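Side-chain contacts in N-acetylneuraminate epimerase (PDB 2UVK), which catalyses the conversion of the alpha-anomer of N-acetylneuraminic acid to the beta-anomer, accelerating the equilibrium between the two forms of this sialic acid: residues K202-N207 / A248-D253; D253-A258 / G295-S300. All blocks are in the same frame, centred on the assembly; numbering follows the deposited sequence.

Contact 1: K202-N207 / A248-D253; sequences KTWLIN and AGISND
W204 overlaps I250 at the six-membered end of its indole, where ring atom CZ3 meets the terminal methyl CD1 of I250 at 4.2 Å. This is packing between neighbouring blades of the Kelch beta-propeller: strand 202-206 is the second strand of one four-stranded antiparallel sheet, and strand 247-251 is the first of the next. Such adjacent blades are joined face to face by side chains, and here no hydrogen bond crosses between the two segments. The methyl reaches the ring obliquely. On the I250 side, CG1 stands anti to the backbone N (chi1 -172°), which carries CD1 out toward the indole. On the face of the W204 ring turned from I250, CB of K202 of the same strand lies 3.5 Å above the ring plane, displaced toward the rim. W292, on a strand of the second blade, meets the same indole with the ring planes at about 55°, so the tryptophan is built into both sheets.

Two residues further along the strand, I206 makes the second touch. Its backbone comes nearer to the other segment than that of W204 does, the CA atoms of I206 and A248 lying 8.3 Å apart. The small A248 is met by the outstretched end of I206, which keeps CD1 extended away from CA (chi2 168°), with CD1 ending 4.2 Å from CB of A248. That CB also packs on A195 and V197 of the first blade. The one polar atom of the W204 indole is satisfied within its own sheet, NE1 bonding to OE2 of E221.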
ATOM      1  N   LYS B 202       1.048  25.293  -7.870  1.00 19.32           N
ATOM      2  CA  LYS B 202      -0.282  24.664  -7.919  1.00 18.44           C
ATOM      3  C   LYS B 202      -0.282  23.418  -8.797  1.00 17.77           C
ATOM      4  O   LYS B 202       0.331  23.418  -9.850  1.00 17.85           O
ATOM      5  CB  LYS B 202      -1.316  25.613  -8.487  1.00 20.19           C
ATOM      6  CG  LYS B 202      -1.492  26.905  -7.681  1.00 21.83           C
ATOM      7  CD  LYS B 202      -1.940  26.669  -6.253  1.00 23.38           C
ATOM      8  CE  LYS B 202      -2.209  27.995  -5.528  1.00 23.79           C
ATOM      9  NZ  LYS B 202      -3.361  28.706  -6.128  1.00 23.51           N
ATOM     10  N   THR B 203      -0.965  22.376  -8.328  1.00 15.88           N
ATOM     11  CA  THR B 203      -1.243  21.195  -9.157  1.00 15.36           C
ATOM     12  C   THR B 203      -2.726  20.846  -9.019  1.00 14.94           C
ATOM     13  O   THR B 203      -3.303  20.943  -7.939  1.00 15.59           O
ATOM     14  CB  THR B 203      -0.395  20.042  -8.688  1.00 14.37           C
ATOM     15  OG1 THR B 203       0.984  20.374  -8.897  1.00 17.67           O
ATOM     16  CG2 THR B 203      -0.780  18.725  -9.436  1.00 15.13           C
ATOM     17  N   TRP B 204      -3.322  20.424 -10.131  1.00 15.02           N
ATOM     18  CA  TRP B 204      -4.720  20.044 -10.202  1.00 14.31           C
ATOM     19  C   TRP B 204      -4.851  18.575 -10.616  1.00 14.53           C
ATOM     20  O   TRP B 204      -4.116  18.137 -11.490  1.00 14.18           O
ATOM     21  CB  TRP B 204      -5.439  20.934 -11.211  1.00 16.33           C
ATOM     22  CG  TRP B 204      -5.396  22.388 -10.843  1.00 17.60           C
ATOM     23  CD1 TRP B 204      -6.285  23.030 -10.052  1.00 19.97           C
ATOM     24  CD2 TRP B 204      -4.428  23.373 -11.264  1.00 17.24           C
ATOM     25  NE1 TRP B 204      -5.931  24.349  -9.932  1.00 19.08           N
ATOM     26  CE2 TRP B 204      -4.795  24.590 -10.653  1.00 19.98           C
ATOM     27  CE3 TRP B 204      -3.284  23.345 -12.062  1.00 18.71           C
ATOM     28  CZ2 TRP B 204      -4.069  25.773 -10.844  1.00 18.52           C
ATOM     29  CZ3 TRP B 204      -2.565  24.525 -12.252  1.00 19.16           C
ATOM     30  CH2 TRP B 204      -2.963  25.719 -11.634  1.00 18.82           C
ATOM     31  N   LEU B 205      -5.765  17.855  -9.958  1.00 13.23           N
ATOM     32  CA  LEU B 205      -6.085  16.425 -10.206  1.00 13.32           C
ATOM     33  C   LEU B 205      -7.539  16.368 -10.623  1.00 13.21           C
ATOM     34  O   LEU B 205      -8.428  16.661  -9.823  1.00 13.18           O
ATOM     35  CB  LEU B 205      -5.871  15.593  -8.945  1.00 12.85           C
ATOM     36  CG  LEU B 205      -4.513  15.691  -8.249  1.00 13.35           C
ATOM     37  CD1 LEU B 205      -4.520  14.861  -6.951  1.00 13.62           C
ATOM     38  CD2 LEU B 205      -3.403  15.230  -9.167  1.00 13.67           C
ATOM     39  N   ILE B 206      -7.802  16.022 -11.886  1.00 13.91           N
ATOM     40  CA  ILE B 206      -9.119  16.145 -12.474  1.00 14.34           C
ATOM     41  C   ILE B 206      -9.757  14.785 -12.757  1.00 14.21           C
ATOM     42  O   ILE B 206      -9.233  13.990 -13.552  1.00 13.79           O
ATOM     43  CB  ILE B 206      -9.118  17.002 -13.768  1.00 14.24           C
ATOM     44  CG1 ILE B 206      -8.400  18.359 -13.544  1.00 15.02           C
ATOM     45  CG2 ILE B 206     -10.523  17.191 -14.268  1.00 16.00           C
ATOM     46  CD1 ILE B 206      -8.089  19.127 -14.799  1.00 16.43           C
ATOM     47  N   ASN B 207     -10.897  14.542 -12.130  1.00 14.04           N
ATOM     48  CA  ASN B 207     -11.687  13.346 -12.318  1.00 13.51           C
ATOM     49  C   ASN B 207     -10.885  12.057 -12.009  1.00 13.66           C
ATOM     50  O   ASN B 207     -10.088  12.063 -11.075  1.00 13.04           O
ATOM     51  CB  ASN B 207     -12.322  13.320 -13.723  1.00 13.79           C
ATOM     52  CG  ASN B 207     -13.429  14.343 -13.923  1.00 14.72           C
ATOM     53  OD1 ASN B 207     -13.517  15.401 -13.241  1.00 19.53           O
ATOM     54  ND2 ASN B 207     -14.272  14.048 -14.874  1.00 14.12           N
ATOM     55  N   ALA B 248      -5.331  16.995 -20.257  1.00 17.42           N
ATOM     56  CA  ALA B 248      -5.340  18.281 -19.535  1.00 17.92           C
ATOM     57  C   ALA B 248      -4.052  19.048 -19.662  1.00 18.66           C
ATOM     58  O   ALA B 248      -2.979  18.474 -19.813  1.00 18.94           O
ATOM     59  CB  ALA B 248      -5.685  18.066 -18.079  1.00 18.26           C
ATOM     60  N   GLY B 249      -4.185  20.373 -19.685  1.00 20.22           N
ATOM     61  CA  GLY B 249      -3.043  21.238 -19.749  1.00 21.56           C
ATOM     62  C   GLY B 249      -3.460  22.642 -19.382  1.00 23.69           C
ATOM     63  O   GLY B 249      -4.587  22.895 -18.967  1.00 22.91           O
ATOM     64  N   ILE B 250      -2.521  23.557 -19.495  1.00 26.28           N
ATOM     65  CA  ILE B 250      -2.809  24.918 -19.091  1.00 28.54           C
ATOM     66  C   ILE B 250      -2.519  25.756 -20.305  1.00 29.71           C
ATOM     67  O   ILE B 250      -1.583  25.472 -21.050  1.00 29.51           O
ATOM     68  CB  ILE B 250      -2.003  25.307 -17.814  1.00 28.65           C
ATOM     69  CG1 ILE B 250      -2.458  26.665 -17.273  1.00 30.05           C
ATOM     70  CG2 ILE B 250      -0.504  25.242 -18.070  1.00 29.51           C
ATOM     71  CD1 ILE B 250      -2.337  26.772 -15.759  1.00 29.39           C
ATOM     72  N   SER B 251      -3.370  26.749 -20.538  1.00 31.89           N
ATOM     73  CA  SER B 251      -3.218  27.634 -21.682  1.00 33.65           C
ATOM     74  C   SER B 251      -3.412  29.039 -21.166  1.00 34.62           C
ATOM     75  O   SER B 251      -4.529  29.438 -20.831  1.00 35.32           O
ATOM     76  CB  SER B 251      -4.234  27.301 -22.769  1.00 34.00           C
ATOM     77  OG  SER B 251      -3.931  27.961 -23.982  1.00 35.17           O
ATOM     78  N   ASN B 252      -2.309  29.768 -21.072  1.00 35.32           N
ATOM     79  CA  ASN B 252      -2.285  31.041 -20.375  1.00 35.13           C
ATOM     80  C   ASN B 252      -2.305  30.712 -18.880  1.00 35.20           C
ATOM     81  O   ASN B 252      -1.337  30.134 -18.371  1.00 35.63           O
ATOM     82  CB  ASN B 252      -3.461  31.926 -20.808  1.00 35.66           C
ATOM     83  N   ASP B 253      -3.399  31.053 -18.194  1.00 34.54           N
ATOM     84  CA  ASP B 253      -3.601  30.704 -16.778  1.00 33.71           C
ATOM     85  C   ASP B 253      -4.930  29.947 -16.578  1.00 32.05           C
ATOM     86  O   ASP B 253      -5.435  29.834 -15.457  1.00 32.08           O
TER

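Contact 2: D253-A258 / G295-S300; sequences DSLIFA and GKWDKS
L255 meets W297 in two ways, through its side chain and through its backbone. Its methyl CD1 lies 4.2 Å from CH2, at the far corner of the indole, while its carbonyl O comes equally close to the adjoining ring atom CZ3, 4.2 Å away. The carbonyl approaches the indole obliquely, so the benzo end of the tryptophan covers backbone as well as apolar side chain. I256 turns to the other surface of the sheet, where it packs on S251. With F257 the chain returns to the tryptophan, but the phenyl ring takes no part: the touching atom is CB, 4.1 Å from CZ3 and equally near CH2. CG of F257 is anti to the backbone N (chi1 -177°), a setting that sends the ring away from W297 and in among I206, N207, V237, V243 and A248. The side chain of F257 is about 11 Å from that of E209, the predicted proton acceptor of the active site.

These residues belong to a single blade of the beta-propeller, in which strand 254-262 is second and strand 296-302 fourth. The third strand, 284-293, runs between them and takes up the backbone bonding, L255 with W292 and F257 with H290, and the CA atoms of L255 and W297 are 8.7 Å apart. W297 crosses that intervening strand over the face of the sheet, giving 71 Å² of the 133 Å² buried between the segments. Its CG stands beside its own backbone N (chi1 -74°), and the indole reaches inward far enough for its benzo end to settle against L255 and F257. W292 of the crossed strand meets the indole with planes at about 50°, and NE1 of W297 makes a weak hydrogen bond to O of A235.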
ATOM      1  N   ASP B 253      -3.399  31.053 -18.194  1.00 34.54           N
ATOM      2  CA  ASP B 253      -3.601  30.704 -16.778  1.00 33.71           C
ATOM      3  C   ASP B 253      -4.930  29.947 -16.578  1.00 32.05           C
ATOM      4  O   ASP B 253      -5.435  29.834 -15.457  1.00 32.08           O
ATOM      5  N   SER B 254      -5.465  29.414 -17.671  1.00 30.28           N
ATOM      6  CA  SER B 254      -6.738  28.711 -17.676  1.00 28.27           C
ATOM      7  C   SER B 254      -6.524  27.230 -17.952  1.00 27.11           C
ATOM      8  O   SER B 254      -5.848  26.891 -18.900  1.00 26.59           O
ATOM      9  CB  SER B 254      -7.607  29.293 -18.769  1.00 28.53           C
ATOM     10  OG  SER B 254      -7.604  30.717 -18.659  1.00 29.48           O
ATOM     11  N   LEU B 255      -7.096  26.363 -17.132  1.00 26.07           N
ATOM     12  CA  LEU B 255      -6.880  24.909 -17.369  1.00 25.01           C
ATOM     13  C   LEU B 255      -7.739  24.420 -18.543  1.00 23.45           C
ATOM     14  O   LEU B 255      -8.888  24.824 -18.679  1.00 23.76           O
ATOM     15  CB  LEU B 255      -7.219  24.056 -16.144  1.00 26.00           C
ATOM     16  CG  LEU B 255      -6.690  24.382 -14.749  1.00 27.83           C
ATOM     17  CD1 LEU B 255      -7.335  23.400 -13.774  1.00 30.06           C
ATOM     18  CD2 LEU B 255      -5.183  24.313 -14.666  1.00 29.38           C
ATOM     19  N   ILE B 256      -7.168  23.551 -19.379  1.00 21.15           N
ATOM     20  CA  ILE B 256      -7.901  22.860 -20.440  1.00 19.35           C
ATOM     21  C   ILE B 256      -8.092  21.399 -20.007  1.00 19.28           C
ATOM     22  O   ILE B 256      -7.107  20.743 -19.657  1.00 18.70           O
ATOM     23  CB  ILE B 256      -7.131  22.855 -21.763  1.00 19.90           C
ATOM     24  CG1 ILE B 256      -6.842  24.277 -22.221  1.00 19.41           C
ATOM     25  CG2 ILE B 256      -7.938  22.111 -22.842  1.00 20.49           C
ATOM     26  CD1 ILE B 256      -5.747  24.350 -23.253  1.00 19.66           C
ATOM     27  N   PHE B 257      -9.339  20.929 -19.985  1.00 18.77           N
ATOM     28  CA  PHE B 257      -9.656  19.490 -19.721  1.00 18.25           C
ATOM     29  C   PHE B 257     -10.522  18.976 -20.848  1.00 17.98           C
ATOM     30  O   PHE B 257     -11.606  19.501 -21.099  1.00 17.70           O
ATOM     31  CB  PHE B 257     -10.398  19.312 -18.396  1.00 17.29           C
ATOM     32  CG  PHE B 257     -10.692  17.849 -18.019  1.00 18.22           C
ATOM     33  CD1 PHE B 257      -9.668  16.942 -17.898  1.00 16.66           C
ATOM     34  CD2 PHE B 257     -11.991  17.424 -17.718  1.00 16.86           C
ATOM     35  CE1 PHE B 257      -9.923  15.608 -17.523  1.00 16.09           C
ATOM     36  CE2 PHE B 257     -12.256  16.111 -17.362  1.00 18.28           C
ATOM     37  CZ  PHE B 257     -11.202  15.185 -17.285  1.00 15.21           C
ATOM     38  N   ALA B 258     -10.044  17.927 -21.517  1.00 17.70           N
ATOM     39  CA  ALA B 258     -10.703  17.419 -22.724  1.00 16.73           C
ATOM     40  C   ALA B 258     -10.802  15.898 -22.702  1.00 16.09           C
ATOM     41  O   ALA B 258      -9.937  15.219 -22.209  1.00 16.26           O
ATOM     42  CB  ALA B 258      -9.975  17.866 -23.972  1.00 16.22           C
ATOM     43  N   GLY B 295     -11.033  31.207 -12.648  1.00 22.88           N
ATOM     44  CA  GLY B 295     -11.502  30.418 -11.523  1.00 23.73           C
ATOM     45  C   GLY B 295     -12.849  29.740 -11.717  1.00 23.49           C
ATOM     46  O   GLY B 295     -13.467  29.328 -10.736  1.00 25.09           O
ATOM     47  N   LYS B 296     -13.329  29.649 -12.960  1.00 23.62           N
ATOM     48  CA  LYS B 296     -14.642  29.033 -13.235  1.00 23.56           C
ATOM     49  C   LYS B 296     -14.560  28.129 -14.458  1.00 22.80           C
ATOM     50  O   LYS B 296     -13.855  28.448 -15.388  1.00 21.60           O
ATOM     51  CB  LYS B 296     -15.701  30.110 -13.473  1.00 23.72           C
ATOM     52  CG  LYS B 296     -15.498  31.336 -12.604  1.00 25.46           C
ATOM     53  CD  LYS B 296     -16.824  31.999 -12.268  1.00 25.41           C
ATOM     54  CE  LYS B 296     -16.590  33.201 -11.414  1.00 25.09           C
ATOM     55  NZ  LYS B 296     -17.453  33.505 -10.179  1.00 19.81           N
ATOM     56  N   TRP B 297     -15.282  27.002 -14.439  1.00 23.05           N
ATOM     57  CA  TRP B 297     -15.322  26.059 -15.582  1.00 23.31           C
ATOM     58  C   TRP B 297     -16.418  26.415 -16.568  1.00 24.64           C
ATOM     59  O   TRP B 297     -17.518  26.793 -16.155  1.00 24.31           O
ATOM     60  CB  TRP B 297     -15.654  24.650 -15.095  1.00 22.93           C
ATOM     61  CG  TRP B 297     -14.571  23.934 -14.380  1.00 22.62           C
ATOM     62  CD1 TRP B 297     -14.507  23.650 -13.044  1.00 22.15           C
ATOM     63  CD2 TRP B 297     -13.407  23.359 -14.962  1.00 22.88           C
ATOM     64  NE1 TRP B 297     -13.380  22.931 -12.763  1.00 23.07           N
ATOM     65  CE2 TRP B 297     -12.681  22.742 -13.925  1.00 22.98           C
ATOM     66  CE3 TRP B 297     -12.913  23.295 -16.256  1.00 22.08           C
ATOM     67  CZ2 TRP B 297     -11.475  22.106 -14.150  1.00 21.46           C
ATOM     68  CZ3 TRP B 297     -11.713  22.668 -16.468  1.00 21.38           C
ATOM     69  CH2 TRP B 297     -11.009  22.086 -15.425  1.00 21.37           C
ATOM     70  N   ASP B 298     -16.155  26.276 -17.864  1.00 25.46           N
ATOM     71  CA  ASP B 298     -17.246  26.295 -18.852  1.00 26.61           C
ATOM     72  C   ASP B 298     -16.968  25.302 -19.976  1.00 26.85           C
ATOM     73  O   ASP B 298     -15.822  25.094 -20.307  1.00 27.17           O
ATOM     74  CB  ASP B 298     -17.429  27.698 -19.442  1.00 27.07           C
ATOM     75  CG  ASP B 298     -18.030  28.690 -18.449  0.50 28.23           C
ATOM     76  OD1 ASP B 298     -19.219  28.539 -18.099  0.50 29.13           O
ATOM     77  OD2 ASP B 298     -17.320  29.629 -18.033  0.50 29.81           O
ATOM     78  N   LYS B 299     -18.011  24.693 -20.539  1.00 27.88           N
ATOM     79  CA  LYS B 299     -17.873  23.926 -21.787  1.00 28.31           C
ATOM     80  C   LYS B 299     -17.586  24.909 -22.912  1.00 28.86           C
ATOM     81  O   LYS B 299     -18.421  25.772 -23.235  1.00 30.26           O
ATOM     82  CB  LYS B 299     -19.133  23.114 -22.094  1.00 28.40           C
ATOM     83  CG  LYS B 299     -18.965  22.087 -23.209  1.00 28.38           C
ATOM     84  N   SER B 300     -16.389  24.810 -23.477  1.00 28.52           N
ATOM     85  CA  SER B 300     -15.843  25.848 -24.329  1.00 28.68           C
ATOM     86  C   SER B 300     -15.562  25.391 -25.750  1.00 28.07           C
ATOM     87  O   SER B 300     -15.413  26.211 -26.629  1.00 28.58           O
ATOM     88  CB  SER B 300     -14.551  26.382 -23.698  1.00 28.91           C
ATOM     89  OG  SER B 300     -13.956  27.386 -24.504  1.00 31.09           O
TER

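How the contacts relate
Contact 1 joins two blades, contact 2 two strands of one blade, and strands 247-251 and 254-262, neighbours in the sheet, tie them together through a tight turn that includes D253. Both are buried and without hydrogen bonds of their own. Contact 1 is the deeper, its centre 13 Å from that of the chain against 19 Å, and uses aliphatic side chains, two isoleucines and an alanine, beside one tryptophan; contact 2, farther out, depends on a large, partly exposed indole that bridges a strand. The two contacts touch directly: CE3 of W204 packs 3.4 Å from CD2 of L255, and N of I256 probably hydrogen-bonds to O of G249 (2.7 Å).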